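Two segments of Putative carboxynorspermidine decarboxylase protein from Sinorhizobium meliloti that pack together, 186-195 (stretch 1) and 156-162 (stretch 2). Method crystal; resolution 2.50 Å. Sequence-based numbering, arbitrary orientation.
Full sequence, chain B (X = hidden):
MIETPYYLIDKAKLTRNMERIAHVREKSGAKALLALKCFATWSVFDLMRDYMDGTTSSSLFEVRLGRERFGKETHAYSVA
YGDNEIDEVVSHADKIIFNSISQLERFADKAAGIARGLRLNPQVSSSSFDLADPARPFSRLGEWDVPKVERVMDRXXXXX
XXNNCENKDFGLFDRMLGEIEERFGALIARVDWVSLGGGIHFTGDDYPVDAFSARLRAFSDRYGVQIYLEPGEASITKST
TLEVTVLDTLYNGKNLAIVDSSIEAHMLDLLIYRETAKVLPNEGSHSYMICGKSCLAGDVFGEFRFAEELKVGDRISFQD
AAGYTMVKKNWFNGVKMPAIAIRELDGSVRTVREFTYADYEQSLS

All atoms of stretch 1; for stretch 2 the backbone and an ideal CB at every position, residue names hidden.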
# COMPACT_ATOMS: atom_id res chain seq x y z
N ALA B 186 4.84 -18.50 36.64
CA ALA B 186 3.92 -18.68 37.76
C ALA B 186 2.49 -18.47 37.28
O ALA B 186 1.61 -19.27 37.59
CB ALA B 186 4.28 -17.76 38.92
N LEU B 187 2.26 -17.43 36.47
CA LEU B 187 0.93 -17.13 35.93
C LEU B 187 0.42 -18.10 34.85
O LEU B 187 -0.76 -18.45 34.83
CB LEU B 187 0.91 -15.70 35.39
CG LEU B 187 1.02 -14.59 36.46
CD1 LEU B 187 1.07 -13.24 35.81
CD2 LEU B 187 -0.14 -14.65 37.46
N ILE B 188 1.32 -18.52 33.97
CA ILE B 188 0.98 -19.45 32.88
C ILE B 188 0.37 -20.76 33.42
O ILE B 188 -0.68 -21.19 32.95
CB ILE B 188 2.20 -19.69 31.95
CG1 ILE B 188 2.55 -18.38 31.19
CG2 ILE B 188 1.92 -20.82 30.97
CD1 ILE B 188 3.94 -18.36 30.52
N ALA B 189 1.00 -21.35 34.43
CA ALA B 189 0.48 -22.56 35.10
C ALA B 189 -1.00 -22.45 35.46
O ALA B 189 -1.72 -23.45 35.42
CB ALA B 189 1.31 -22.90 36.37
N ARG B 190 -1.46 -21.23 35.78
CA ARG B 190 -2.80 -21.00 36.33
C ARG B 190 -3.90 -20.86 35.27
O ARG B 190 -5.09 -20.92 35.59
CB ARG B 190 -2.81 -19.77 37.26
CG ARG B 190 -1.98 -19.89 38.53
CD ARG B 190 -1.84 -18.54 39.28
NE ARG B 190 -3.14 -17.88 39.47
CZ ARG B 190 -3.32 -16.68 40.03
NH1 ARG B 190 -2.28 -15.97 40.48
NH2 ARG B 190 -4.55 -16.18 40.12
N VAL B 191 -3.51 -20.66 34.02
CA VAL B 191 -4.49 -20.53 32.94
C VAL B 191 -4.51 -21.82 32.16
O VAL B 191 -3.75 -22.73 32.45
CB VAL B 191 -4.20 -19.35 31.99
CG1 VAL B 191 -4.27 -18.05 32.74
CG2 VAL B 191 -2.86 -19.50 31.33
N ASP B 192 -5.38 -21.92 31.16
CA ASP B 192 -5.42 -23.18 30.46
C ASP B 192 -5.10 -23.15 28.98
O ASP B 192 -5.15 -24.18 28.33
CB ASP B 192 -6.69 -23.98 30.81
CG ASP B 192 -7.93 -23.27 30.45
OD1 ASP B 192 -7.86 -22.57 29.43
OD2 ASP B 192 -8.95 -23.39 31.17
N TRP B 193 -4.69 -21.99 28.45
CA TRP B 193 -4.11 -21.94 27.10
C TRP B 193 -3.17 -20.77 26.88
O TRP B 193 -3.32 -19.73 27.50
CB TRP B 193 -5.17 -21.96 26.00
CG TRP B 193 -6.13 -20.82 26.05
CD1 TRP B 193 -7.34 -20.82 26.66
CD2 TRP B 193 -5.96 -19.50 25.48
NE1 TRP B 193 -7.95 -19.58 26.50
CE2 TRP B 193 -7.13 -18.76 25.79
CE3 TRP B 193 -4.94 -18.88 24.75
CZ2 TRP B 193 -7.31 -17.44 25.41
CZ3 TRP B 193 -5.13 -17.54 24.36
CH2 TRP B 193 -6.31 -16.84 24.69
N VAL B 194 -2.22 -20.97 25.97
CA VAL B 194 -1.20 -19.97 25.63
C VAL B 194 -0.98 -19.97 24.13
O VAL B 194 -0.90 -21.03 23.51
CB VAL B 194 0.17 -20.29 26.27
CG1 VAL B 194 1.21 -19.29 25.81
CG2 VAL B 194 0.07 -20.24 27.77
N SER B 195 -0.87 -18.78 23.56
CA SER B 195 -0.53 -18.66 22.17
C SER B 195 0.86 -18.09 22.09
O SER B 195 1.14 -16.99 22.62
CB SER B 195 -1.48 -17.73 21.44
OG SER B 195 -0.75 -17.02 20.44
N UNK B 156 -9.87 -13.91 32.90
CA UNK B 156 -9.25 -14.52 31.73
C UNK B 156 -9.02 -16.01 31.93
O UNK B 156 -9.47 -16.58 32.90
CB UNK B 156 -7.92 -13.83 31.41
N UNK B 157 -8.27 -16.61 31.03
CA UNK B 157 -8.26 -18.04 30.82
C UNK B 157 -6.99 -18.42 30.00
O UNK B 157 -6.62 -19.59 29.89
CB UNK B 157 -9.54 -18.48 30.11
N UNK B 158 -6.34 -17.39 29.44
CA UNK B 158 -5.28 -17.59 28.48
C UNK B 158 -4.39 -16.38 28.29
O UNK B 158 -4.77 -15.25 28.61
CB UNK B 158 -5.88 -17.99 27.13
N UNK B 159 -3.20 -16.63 27.77
CA UNK B 159 -2.29 -15.54 27.44
C UNK B 159 -1.86 -15.65 26.00
O UNK B 159 -1.78 -16.74 25.43
CB UNK B 159 -1.07 -15.54 28.36
N UNK B 160 -1.57 -14.49 25.42
CA UNK B 160 -0.92 -14.41 24.14
C UNK B 160 0.45 -13.79 24.35
O UNK B 160 0.57 -12.84 25.12
CB UNK B 160 -1.75 -13.61 23.14
N UNK B 161 1.46 -14.34 23.69
CA UNK B 161 2.83 -13.82 23.71
C UNK B 161 3.41 -13.96 22.32
O UNK B 161 3.48 -15.06 21.79
CB UNK B 161 3.70 -14.55 24.74
N UNK B 162 3.80 -12.86 21.71
CA UNK B 162 4.32 -12.91 20.35
C UNK B 162 5.56 -12.02 20.31
O UNK B 162 5.49 -10.80 20.11
CB UNK B 162 3.27 -12.46 19.33

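Position 156 lies before the paired strands, its CB directed sideways with nothing of stretch 1 within 5.5 Å. The contact sets no rule here, and many side chains would serve; the deposited residue is Ile-156.

At 157 the backbone already does work: its O accepts from Asp-192 N at 2.9 Å and, weakly, from Trp-193 N at 3.4 Å. The ideal CB points sideways, 4.1 Å from Trp-193 NE1 and 4.5 Å from Asp-192 OD1, so a short polar group could meet an indole donor and a carboxylate together. Asp or Glu could accept from the indole but would bring a second negative charge; Ser, Thr, Asn or Gln are easier choices. The residue is Asn-157, chi1 t, whose amide offers both characters: Trp-193 NE1 donates to Asn-157 OD1 at 2.6 Å, while Asn-157 ND2 sits 2.7 Å from Asp-192 OD1.

Position 158 has the strictest rule. Its ideal CB would fall 2.0 Å from Trp-193 CE2, a clash, because the indole lies flat over this stretch of backbone. Nothing with a CB fits this geometry, which leaves glycine. In Gly-158 the CA rests over the indole face, 3.5 Å from the centroid of the Trp-193 six-membered ring and 15° off its normal, a CH-pi contact.

Position 159 is extended, and its N takes a 3.1 Å hydrogen bond to Trp-193 O, while its O receives Ser-195 N at 2.9 Å, in parallel-strand fashion. Its CB leaves on the same sheet face as Val-194, below a roof made by Leu-187, Ile-188 and Val-191. Leu, Met, Ile or an aromatic would suit, with longer ones reaching the helix. Phe-159, chi1 m, does so: CE2 lies 3.9 Å from both Leu-187 CB and Val-191 CG1, and CD2 4.0 Å from Ile-188 CG1. The ring edge meets the backbone at Leu-187 O and Ile-188 N.

Position 160 pairs with Ser-195, its CB on the face that carries the indole, 4.5 Å from Ser-195 OG. Medium apolar or small polar residues would be acceptable. Met-160, present as selenomethionine, brings CG to 3.7 Å from Ser-195 OG, then leads its end away.

At 161 the N donates to Ser-195 O at 2.9 Å, continuing the ladder. The sideways CB is 5.5 Å from Val-194 CG1, so a branched or long aliphatic could reach that valine; Ile-161 does, with CD1 4.5 Å from Val-194 CG1.

Position 162 finds nothing of stretch 1 near its CB and is unconstrained here; His-162 leads away and bonds elsewhere in the structure.

Stretch 2, residues 156-162: INGFMIH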
# COMPACT_ATOMS: atom_id res chain seq x y z
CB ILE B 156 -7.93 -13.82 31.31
CG1 ILE B 156 -6.97 -13.79 32.50
CG2 ILE B 156 -8.23 -12.45 30.69
CD1 ILE B 156 -5.99 -12.61 32.51
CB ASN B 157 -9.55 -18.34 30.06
CG ASN B 157 -9.61 -19.72 29.51
OD1 ASN B 157 -9.75 -19.88 28.31
ND2 ASN B 157 -9.60 -20.72 30.37
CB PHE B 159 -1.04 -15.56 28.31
CG PHE B 159 -1.31 -15.34 29.77
CD1 PHE B 159 -2.03 -14.24 30.20
CD2 PHE B 159 -0.80 -16.22 30.70
CE1 PHE B 159 -2.26 -14.04 31.55
CE2 PHE B 159 -1.02 -16.02 32.06
CZ PHE B 159 -1.75 -14.94 32.48
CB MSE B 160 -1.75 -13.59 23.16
CG MSE B 160 -1.15 -13.59 21.78
SE MSE B 160 -1.28 -11.85 20.91
CE MSE B 160 -2.92 -12.19 19.95
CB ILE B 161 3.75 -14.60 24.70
CG1 ILE B 161 3.49 -14.20 26.15
CG2 ILE B 161 5.22 -14.36 24.39
CD1 ILE B 161 2.46 -15.09 26.82
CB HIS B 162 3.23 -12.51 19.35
CG HIS B 162 3.71 -12.40 17.93
ND1 HIS B 162 3.67 -13.45 17.04
CD2 HIS B 162 4.22 -11.35 17.23
CE1 HIS B 162 4.14 -13.06 15.87
NE2 HIS B 162 4.48 -11.79 15.96
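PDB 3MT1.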